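Local structure of Asp/Glu-specific dipeptidyl-peptidase (Flavobacterium psychrophilum, 5JXF) at residues 208-213 with 252-257; 243-248 with 259-264; 284-289 with 659-664; 653-658 with 696-701. The protein removes dipeptides from the N-terminus of oligopeptides as a serine peptidase of family S46, with strict specificity for Asp or Glu at the P1 position. All blocks are in the same frame, centred on the assembly; numbering follows the deposited sequence.

Contact 1: residues 208-213 with 252-257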
# COMPACT_ATOMS: atom_id res chain seq x y z
N ASP A 208 -37.65 13.88 17.28
CA ASP A 208 -37.49 12.85 18.30
C ASP A 208 -36.96 11.59 17.62
O ASP A 208 -37.73 10.68 17.31
CB ASP A 208 -38.83 12.60 19.03
CG ASP A 208 -38.72 11.53 20.11
OD1 ASP A 208 -37.60 11.03 20.36
OD2 ASP A 208 -39.75 11.21 20.72
N VAL A 209 -35.64 11.55 17.41
CA VAL A 209 -34.95 10.42 16.77
C VAL A 209 -34.01 9.72 17.76
O VAL A 209 -33.04 10.31 18.24
CB VAL A 209 -34.16 10.91 15.54
CG1 VAL A 209 -33.36 9.76 14.89
CG2 VAL A 209 -35.13 11.57 14.54
N ARG A 210 -34.31 8.47 18.06
CA ARG A 210 -33.60 7.74 19.12
C ARG A 210 -32.65 6.68 18.56
O ARG A 210 -32.92 6.10 17.52
CB ARG A 210 -34.61 7.07 20.06
CG ARG A 210 -35.66 8.04 20.58
CD ARG A 210 -36.70 7.37 21.44
NE ARG A 210 -37.78 8.31 21.70
CZ ARG A 210 -38.91 8.02 22.34
NH1 ARG A 210 -39.12 6.80 22.80
NH2 ARG A 210 -39.83 8.96 22.51
N LEU A 211 -31.54 6.46 19.26
CA LEU A 211 -30.53 5.46 18.87
C LEU A 211 -31.03 4.05 19.11
O LEU A 211 -31.45 3.71 20.22
CB LEU A 211 -29.23 5.68 19.64
CG LEU A 211 -28.10 4.65 19.41
CD1 LEU A 211 -27.71 4.54 17.93
CD2 LEU A 211 -26.88 4.98 20.26
N VAL A 212 -30.95 3.22 18.07
CA VAL A 212 -31.45 1.84 18.13
C VAL A 212 -30.33 0.80 18.14
O VAL A 212 -30.37 -0.16 18.91
CB VAL A 212 -32.41 1.55 16.95
CG1 VAL A 212 -32.72 0.05 16.84
CG2 VAL A 212 -33.70 2.39 17.09
N GLY A 213 -29.33 0.99 17.29
CA GLY A 213 -28.24 0.04 17.20
C GLY A 213 -26.96 0.60 16.61
O GLY A 213 -26.98 1.44 15.69
N ALA A 252 -42.81 15.76 16.38
CA ALA A 252 -42.97 16.15 17.76
C ALA A 252 -41.62 16.17 18.46
O ALA A 252 -40.76 15.30 18.22
CB ALA A 252 -43.91 15.21 18.47
N ALA A 253 -41.41 17.17 19.30
CA ALA A 253 -40.27 17.19 20.19
C ALA A 253 -40.36 15.94 21.05
O ALA A 253 -41.42 15.29 21.11
CB ALA A 253 -40.25 18.45 21.04
N TYR A 254 -39.27 15.58 21.70
CA TYR A 254 -39.20 14.34 22.46
C TYR A 254 -40.29 14.22 23.53
O TYR A 254 -40.61 15.19 24.23
CB TYR A 254 -37.84 14.20 23.12
CG TYR A 254 -37.81 13.15 24.19
CD1 TYR A 254 -37.88 11.81 23.85
CD2 TYR A 254 -37.75 13.50 25.53
CE1 TYR A 254 -37.86 10.83 24.83
CE2 TYR A 254 -37.74 12.53 26.51
CZ TYR A 254 -37.79 11.20 26.16
OH TYR A 254 -37.78 10.23 27.14
N SER A 255 -40.85 13.03 23.65
CA SER A 255 -41.84 12.76 24.68
C SER A 255 -42.03 11.27 24.86
O SER A 255 -42.12 10.53 23.88
CB SER A 255 -43.19 13.44 24.33
OG SER A 255 -44.24 12.88 25.10
N LYS A 256 -42.12 10.82 26.10
CA LYS A 256 -42.32 9.40 26.38
C LYS A 256 -43.62 8.87 25.75
O LYS A 256 -43.84 7.67 25.69
CB LYS A 256 -42.33 9.14 27.89
CG LYS A 256 -42.14 7.67 28.28
N ASP A 257 -44.46 9.78 25.29
CA ASP A 257 -45.73 9.40 24.71
C ASP A 257 -45.70 9.44 23.18
O ASP A 257 -46.68 9.07 22.53
CB ASP A 257 -46.85 10.30 25.23
CG ASP A 257 -46.69 10.63 26.71
OD1 ASP A 257 -46.47 9.69 27.50
OD2 ASP A 257 -46.80 11.83 27.09
O HOH W 1 -40.53 13.75 15.97

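Contact 2: residues 243-248 with 259-264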
# COMPACT_ATOMS: atom_id res chain seq x y z
N VAL A 243 -37.30 6.82 14.00
CA VAL A 243 -37.97 8.12 13.98
C VAL A 243 -39.27 7.98 14.80
O VAL A 243 -39.99 7.01 14.67
CB VAL A 243 -38.29 8.57 12.54
CG1 VAL A 243 -39.00 9.95 12.54
CG2 VAL A 243 -37.03 8.61 11.69
N TYR A 244 -39.53 8.94 15.67
CA TYR A 244 -40.74 8.92 16.49
C TYR A 244 -41.63 10.09 16.14
O TYR A 244 -41.14 11.15 15.71
CB TYR A 244 -40.38 8.96 17.98
CG TYR A 244 -40.01 7.61 18.55
CD1 TYR A 244 -38.76 7.04 18.29
CD2 TYR A 244 -40.91 6.91 19.34
CE1 TYR A 244 -38.43 5.80 18.82
CE2 TYR A 244 -40.60 5.68 19.86
CZ TYR A 244 -39.36 5.13 19.60
OH TYR A 244 -39.08 3.90 20.14
N ALA A 245 -42.94 9.92 16.32
CA ALA A 245 -43.91 10.97 15.96
C ALA A 245 -45.04 11.06 16.99
O ALA A 245 -45.16 10.17 17.82
CB ALA A 245 -44.47 10.70 14.58
N ASN A 246 -45.85 12.13 16.97
CA ASN A 246 -46.98 12.19 17.91
C ASN A 246 -48.15 11.34 17.42
O ASN A 246 -48.03 10.62 16.43
CB ASN A 246 -47.46 13.63 18.18
CG ASN A 246 -47.87 14.39 16.93
OD1 ASN A 246 -48.19 13.80 15.90
ND2 ASN A 246 -47.90 15.72 17.03
N LYS A 247 -49.30 11.42 18.10
CA LYS A 247 -50.40 10.51 17.79
C LYS A 247 -51.03 10.77 16.42
O LYS A 247 -51.83 9.97 15.94
CB LYS A 247 -51.45 10.54 18.91
CG LYS A 247 -51.03 9.65 20.10
CD LYS A 247 -52.17 9.36 21.07
N ASN A 248 -50.62 11.85 15.78
CA ASN A 248 -51.07 12.15 14.42
C ASN A 248 -50.02 11.82 13.37
O ASN A 248 -50.08 12.33 12.25
CB ASN A 248 -51.47 13.61 14.33
CG ASN A 248 -52.65 13.93 15.23
OD1 ASN A 248 -53.55 13.12 15.40
ND2 ASN A 248 -52.61 15.10 15.84
N VAL A 259 -44.88 7.98 19.57
CA VAL A 259 -44.84 6.60 19.07
C VAL A 259 -44.06 6.48 17.75
O VAL A 259 -43.80 7.49 17.09
CB VAL A 259 -46.28 6.05 18.88
CG1 VAL A 259 -47.08 6.21 20.17
CG2 VAL A 259 -46.97 6.76 17.72
N PRO A 260 -43.65 5.26 17.37
CA PRO A 260 -42.94 5.08 16.10
C PRO A 260 -43.65 5.71 14.92
O PRO A 260 -44.85 5.52 14.71
CB PRO A 260 -42.90 3.56 15.94
CG PRO A 260 -42.80 3.07 17.33
CD PRO A 260 -43.63 4.02 18.17
N TYR A 261 -42.89 6.46 14.14
CA TYR A 261 -43.37 7.08 12.94
C TYR A 261 -43.66 6.04 11.88
O TYR A 261 -42.83 5.15 11.62
CB TYR A 261 -42.33 8.05 12.42
CG TYR A 261 -42.57 8.53 11.01
CD1 TYR A 261 -43.67 9.35 10.71
CD2 TYR A 261 -41.66 8.22 10.00
CE1 TYR A 261 -43.88 9.81 9.43
CE2 TYR A 261 -41.85 8.67 8.72
CZ TYR A 261 -42.97 9.47 8.44
OH TYR A 261 -43.15 9.92 7.16
N ILE A 262 -44.84 6.15 11.27
CA ILE A 262 -45.18 5.24 10.19
C ILE A 262 -44.92 5.93 8.86
O ILE A 262 -45.53 6.96 8.54
CB ILE A 262 -46.66 4.76 10.29
CG1 ILE A 262 -46.89 4.08 11.65
CG2 ILE A 262 -47.02 3.85 9.10
CD1 ILE A 262 -48.35 3.84 11.98
N PRO A 263 -43.97 5.39 8.08
CA PRO A 263 -43.60 6.10 6.85
C PRO A 263 -44.55 5.84 5.68
O PRO A 263 -45.30 4.87 5.68
CB PRO A 263 -42.21 5.54 6.54
CG PRO A 263 -42.25 4.14 7.09
CD PRO A 263 -43.12 4.22 8.34
N LYS A 264 -44.47 6.72 4.69
CA LYS A 264 -45.18 6.53 3.43
C LYS A 264 -44.59 5.42 2.57
O LYS A 264 -45.28 4.85 1.72
CB LYS A 264 -45.20 7.84 2.66
CG LYS A 264 -45.79 8.98 3.47
CD LYS A 264 -45.61 10.32 2.80
CE LYS A 264 -46.29 11.45 3.59
NZ LYS A 264 -45.65 12.73 3.23

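Contact 3: residues 284-289 with 659-664. With ASP (aspartic acid), chain F.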
# COMPACT_ATOMS: atom_id res chain seq x y z
N GLY A 284 -29.43 10.77 -2.04
CA GLY A 284 -28.96 11.34 -0.80
C GLY A 284 -28.87 12.84 -0.82
O GLY A 284 -29.43 13.51 -1.71
N TYR A 285 -28.16 13.38 0.17
CA TYR A 285 -28.05 14.83 0.31
C TYR A 285 -26.59 15.31 0.25
O TYR A 285 -26.04 15.81 1.24
CB TYR A 285 -28.72 15.27 1.61
CG TYR A 285 -30.18 14.86 1.70
CD1 TYR A 285 -30.54 13.56 2.06
CD2 TYR A 285 -31.20 15.79 1.45
CE1 TYR A 285 -31.86 13.18 2.13
CE2 TYR A 285 -32.55 15.40 1.53
CZ TYR A 285 -32.86 14.11 1.87
OH TYR A 285 -34.16 13.69 1.96
N PRO A 286 -25.97 15.20 -0.93
CA PRO A 286 -24.59 15.67 -1.10
C PRO A 286 -24.47 17.15 -0.76
O PRO A 286 -25.26 17.99 -1.23
CB PRO A 286 -24.31 15.42 -2.59
CG PRO A 286 -25.66 15.45 -3.24
CD PRO A 286 -26.59 14.82 -2.21
N GLY A 287 -23.50 17.46 0.09
CA GLY A 287 -23.30 18.79 0.61
C GLY A 287 -22.83 19.82 -0.40
O GLY A 287 -23.52 20.81 -0.67
N LYS A 288 -21.65 19.60 -0.97
CA LYS A 288 -21.07 20.60 -1.84
C LYS A 288 -20.26 20.01 -2.98
O LYS A 288 -19.60 18.99 -2.83
CB LYS A 288 -20.20 21.58 -1.02
CG LYS A 288 -19.80 22.82 -1.81
CD LYS A 288 -19.15 23.89 -0.93
CE LYS A 288 -17.88 23.38 -0.28
NZ LYS A 288 -17.20 24.44 0.53
N THR A 289 -20.35 20.65 -4.14
CA THR A 289 -19.60 20.26 -5.32
C THR A 289 -19.30 21.51 -6.15
O THR A 289 -20.04 22.48 -6.08
CB THR A 289 -20.39 19.18 -6.10
OG1 THR A 289 -19.80 17.89 -5.86
CG2 THR A 289 -20.47 19.46 -7.57
N GLY A 659 -19.40 14.35 0.34
CA GLY A 659 -19.81 14.42 1.74
C GLY A 659 -21.29 14.87 1.83
O GLY A 659 -21.70 15.79 1.11
N GLY A 660 -22.07 14.22 2.68
CA GLY A 660 -23.51 14.38 2.69
C GLY A 660 -24.21 13.11 2.24
O GLY A 660 -25.33 12.82 2.68
N ASN A 661 -23.54 12.36 1.36
CA ASN A 661 -24.04 11.10 0.85
C ASN A 661 -23.75 9.98 1.81
O ASN A 661 -24.18 8.85 1.59
CB ASN A 661 -23.42 10.75 -0.50
CG ASN A 661 -24.25 11.22 -1.67
OD1 ASN A 661 -23.71 11.81 -2.61
ND2 ASN A 661 -25.55 10.95 -1.64
N SER A 662 -23.00 10.29 2.87
CA SER A 662 -22.85 9.33 3.96
C SER A 662 -24.20 8.86 4.42
O SER A 662 -25.08 9.68 4.77
CB SER A 662 -22.10 9.93 5.14
OG SER A 662 -20.72 9.67 5.03
N GLY A 663 -24.36 7.54 4.43
CA GLY A 663 -25.59 6.92 4.85
C GLY A 663 -26.65 6.80 3.77
O GLY A 663 -27.73 6.33 4.06
N SER A 664 -26.34 7.18 2.54
CA SER A 664 -27.29 7.07 1.43
C SER A 664 -27.55 5.63 1.07
O SER A 664 -26.63 4.81 1.10
CB SER A 664 -26.79 7.80 0.18
OG SER A 664 -26.77 9.20 0.36
N ASP F . -17.65 10.14 3.94
CA ASP F . -18.39 11.22 3.26
C ASP F . -19.57 11.76 4.03
O ASP F . -20.65 11.99 3.47
CB ASP F . -18.85 10.75 1.87
CG ASP F . -17.79 10.94 0.79
OD1 ASP F . -16.88 11.77 0.99
OD2 ASP F . -17.86 10.26 -0.26
O HOH W 2 -20.06 17.86 0.50

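Contact 4: residues 653-658 with 696-701. With ASP (aspartic acid), chain F.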
# COMPACT_ATOMS: atom_id res chain seq x y z
N GLY A 653 -19.09 1.25 -6.78
CA GLY A 653 -19.69 1.51 -8.07
C GLY A 653 -19.36 2.86 -8.66
O GLY A 653 -18.65 3.68 -8.07
N THR A 654 -19.89 3.11 -9.85
CA THR A 654 -19.63 4.34 -10.56
C THR A 654 -20.63 5.46 -10.20
O THR A 654 -20.87 6.34 -10.99
CB THR A 654 -19.69 4.10 -12.07
OG1 THR A 654 -20.97 3.58 -12.43
CG2 THR A 654 -18.61 3.10 -12.48
N ASN A 655 -21.19 5.42 -8.99
CA ASN A 655 -22.08 6.49 -8.56
C ASN A 655 -21.28 7.72 -8.11
O ASN A 655 -20.26 7.60 -7.45
CB ASN A 655 -22.98 6.03 -7.42
CG ASN A 655 -23.70 4.74 -7.73
OD1 ASN A 655 -24.68 4.73 -8.48
ND2 ASN A 655 -23.25 3.65 -7.13
N HIS A 656 -21.77 8.90 -8.46
CA HIS A 656 -21.09 10.13 -8.10
C HIS A 656 -21.63 10.66 -6.78
O HIS A 656 -22.78 11.09 -6.71
CB HIS A 656 -21.26 11.17 -9.22
CG HIS A 656 -20.43 12.40 -9.04
ND1 HIS A 656 -20.57 13.51 -9.85
CD2 HIS A 656 -19.46 12.71 -8.16
CE1 HIS A 656 -19.72 14.45 -9.47
NE2 HIS A 656 -19.04 13.99 -8.44
N THR A 657 -20.79 10.64 -5.75
CA THR A 657 -21.16 11.09 -4.41
C THR A 657 -20.20 12.13 -3.85
O THR A 657 -19.15 12.39 -4.44
CB THR A 657 -21.20 9.91 -3.42
OG1 THR A 657 -19.96 9.21 -3.47
CG2 THR A 657 -22.33 8.94 -3.76
N THR A 658 -20.54 12.69 -2.70
CA THR A 658 -19.62 13.59 -1.99
C THR A 658 -20.07 13.59 -0.52
O THR A 658 -21.01 12.87 -0.18
CB THR A 658 -19.61 15.02 -2.63
OG1 THR A 658 -18.59 15.84 -2.05
CG2 THR A 658 -20.95 15.71 -2.49
N CYS A 696 -13.24 7.15 -10.42
CA CYS A 696 -14.10 7.62 -9.34
C CYS A 696 -15.11 6.55 -8.98
O CYS A 696 -15.87 6.09 -9.82
CB CYS A 696 -14.80 8.93 -9.73
SG CYS A 696 -13.59 10.27 -9.80
N ARG A 697 -15.07 6.10 -7.74
CA ARG A 697 -16.00 5.09 -7.28
C ARG A 697 -16.53 5.46 -5.91
O ARG A 697 -15.85 6.08 -5.11
CB ARG A 697 -15.33 3.70 -7.20
CG ARG A 697 -14.78 3.15 -8.50
CD ARG A 697 -15.88 2.71 -9.46
NE ARG A 697 -15.34 2.07 -10.67
CZ ARG A 697 -14.93 2.75 -11.74
NH1 ARG A 697 -14.99 4.08 -11.76
NH2 ARG A 697 -14.44 2.09 -12.79
N ASN A 698 -17.76 5.04 -5.62
CA ASN A 698 -18.25 5.21 -4.27
C ASN A 698 -18.15 3.88 -3.54
O ASN A 698 -18.17 2.83 -4.17
CB ASN A 698 -19.70 5.76 -4.27
CG ASN A 698 -20.74 4.71 -4.68
OD1 ASN A 698 -20.68 4.13 -5.78
ND2 ASN A 698 -21.70 4.46 -3.79
N VAL A 699 -18.00 3.94 -2.22
CA VAL A 699 -17.88 2.73 -1.41
C VAL A 699 -19.13 2.53 -0.56
O VAL A 699 -19.58 3.45 0.13
CB VAL A 699 -16.64 2.78 -0.51
CG1 VAL A 699 -16.29 1.37 0.05
CG2 VAL A 699 -15.47 3.34 -1.31
N MET A 700 -19.67 1.31 -0.62
CA MET A 700 -20.92 0.91 0.04
C MET A 700 -20.75 -0.29 0.94
O MET A 700 -20.03 -1.24 0.61
CB MET A 700 -21.99 0.59 -1.00
CG MET A 700 -22.57 1.80 -1.73
SD MET A 700 -23.00 1.50 -3.47
CE MET A 700 -21.36 1.20 -4.17
N VAL A 701 -21.39 -0.26 2.10
CA VAL A 701 -21.45 -1.48 2.90
C VAL A 701 -22.49 -2.38 2.25
O VAL A 701 -23.60 -1.94 1.96
CB VAL A 701 -21.84 -1.25 4.38
CG1 VAL A 701 -21.49 -2.50 5.20
CG2 VAL A 701 -21.17 -0.02 4.96
N ASP F . -17.65 10.14 3.94
CA ASP F . -18.39 11.22 3.26
C ASP F . -19.57 11.76 4.03
O ASP F . -20.65 11.99 3.47
CB ASP F . -18.85 10.75 1.87
CG ASP F . -17.79 10.94 0.79
OD1 ASP F . -16.88 11.77 0.99
OD2 ASP F . -17.86 10.26 -0.26

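Contact 1: residues 208-213 with 252-257
The carboxylate of D208 lies against Y254, its OD1 at the rim of the phenol ring, 3.6 Å from CD1, with the two planes nearly perpendicular at 83°. CG stands anti to the backbone N (chi1 180°), which carries the carboxylate along the strand to R210. There R210 NE meets OD1 at 3.0 Å and NH2 meets OD2 at 2.9 Å, a side-on salt bridge in which each nitrogen takes one oxygen. The arginine chain is extended, and Y254 CE1 lies over one face of its guanidinium, 3.6 Å from R210 NH2; at the guanidinium edge NH2 gives a weak hydrogen bond to S255 O (3.1 Å). D208 CB packs on A252 O, and water 1 accepts from both D208 N and A252 N. Replacing D208 by an alanine removes both carboxylate oxygens and is likely to leave the R210 guanidinium without its salt-bridge mate and freer to turn against Y254. N258 ND2 is hydrogen-bonded to both D208 OD2 and A253 O, a further link between loop and strand. Residues 252-257 belong to the loop joining strands 239-245 and 259-260, and they pack at the start of 208-213 in strand 197-214, whose neighbour 239-245 supplies Y244 for a cation-pi contact with R210.

Contact 2: residues 243-248 with 259-264
V243 CG1 and A245 CB approach the Y261 ring obliquely, and P263 N lies over one face of it, toward the rim. The root of the tyrosine is more closely engaged: CB lies 3.8 Å from V243 CG1 and 4.0 Å from A245 CB. V243 turns CG1 anti to its own nitrogen (chi1 180°), the position from which this methyl reaches Y261, and the two side chains run side by side in the same direction. The Y244 ring is likewise approached obliquely, by the V259-P260 peptide; its CE2 rests 3.8 Å from P260 CD, and the two side chains again lie alongside each other.

Between these patches the backbones pair as antiparallel strands. A245 and V259 form a hydrogen-bonded pair, A245 N to V259 O at 2.7 Å and V259 N to A245 O at 2.8 Å, both donors lying nearly in line with the carbonyl they meet. Y244 and P260 make the next, non-hydrogen-bonded pair. Beyond it Y261 N binds V243 O at 3.0 Å in a straight bond (171°), although the donor is tilted 32° from the carbonyl plane. After the strand, N246 OD1 accepts from N248 N, an Asx turn that starts the loop toward 259-260.

F206 and F140 extend the aromatic surroundings of Y261, whereas the Y244 hydroxyl is hydrogen-bonded to E130. Backbone hydrogen bonds thus set the alignment of strand 259-260 on 239-245, and the side chains add mainly apolar packing, with the proline contributing its ring where it has no N-H to give.

Contact 3: residues 284-289 with 659-664
A single direct backbone hydrogen bond joins the two loops: G287 N donates to G659 O at 2.7 Å, in the carbonyl plane. Water 2 adds a bridge, accepting from K288 N and donating to the same G659 O, which therefore receives two bonds. A CA-H...O contact from G660 CA to Y285 O (3.2 Å) follows; a side chain on G660 would collide with the 285-287 backbone, and its phi of 112° also suits glycine.

Side-chain hydrogen bonds stiffen the 659-664 loop from within. N661 ND2 reaches S664 OG at 2.9 Å with the hydroxyl in its amide plane. With OG beside its own nitrogen (chi1 -68°), S664 sends both N and OG to N661 O from the same face, closing the type II turn 661-664. With an alanine in place of S664, N661 ND2 is likely to lose this acceptor and N661 O one of its donors, though OD1 would keep its bond from T658 N.

Packing completes the contact: S664 OG lies 3.3 Å from G284 CA, and P286 CB touches N661 OD1.

The bound aspartic acid is gripped through its O by G660 N at 2.8 Å and S662 N at 3.0 Å, consistent with an oxyanion hole beside S662, the probable nucleophile, with H101 and D237 its probable charge-relay partners. Residues 284-289 lead from strand 279-284 to helix 295-325, while 659-664 precede strand 665-667, the neighbour of 279-284 in the same antiparallel sheet.

Contact 4: residues 653-658 with 696-701
N655 and N698 meet through their amides, N655 ND2 donating to N698 OD1 at 2.9 Å. The acceptor lies in the N655 amide plane, but the donor is tilted 34° from that of N698, the two planes standing 82° apart. N698 holds CG between its backbone N and carbonyl carbon (chi1 74°), a setting that brings OD1 to N655 while ND2 is hydrogen-bonded to N677; N655 ND2 has a second acceptor in T280.

R697 bends at chi2, folding its chain past G653 O, with CD 3.2 Å from it. The guanidinium then comes alongside T654, whose CG2 sits over one face, 3.8 Å from CZ. NH1 bonds to C696 O at 2.9 Å, the oxygen lying in the guanidinium plane, and outer partners include the carbonyls of P693, K593 and G594.

M700, bent at chi2 and chi3, places CE 3.5 Å from G653 N. T657 approaches N698 nearly at a right angle, its OG1 3.6 Å from CB.

The backbones of G653 and N698 form an antiparallel hydrogen-bonded pair, N698 N to G653 O at 2.9 Å and G653 N to N698 O. Strand 648-653 thus ends against 698-702 within an antiparallel sheet, and the chain departs through T657 and T658 into the pocket of the bound aspartic acid, beside R680, the probable determinant of acidic P1 specificity.

Contacts 1 and 2 interlock along the chain, their segments alternating, and their centres lie about 10 Å apart; D208 O and Y244 N, probably hydrogen-bonded, join them where strands 197-214 and 239-245 run side by side in one antiparallel sheet. Both precede contacts 3 and 4, which also alternate, with centres about 11 Å apart, and touch where P286 CB packs on T658 CG2. Strands 279-284, 648-653, 665-667 and 698-702, which adjoin these last two contacts, share a second antiparallel sheet. Contacts 1 and 3 stand about 24 Å apart between centres. The first pair is structural packing away from the annotated sites, whereas the second shapes the pocket around the bound aspartic acid.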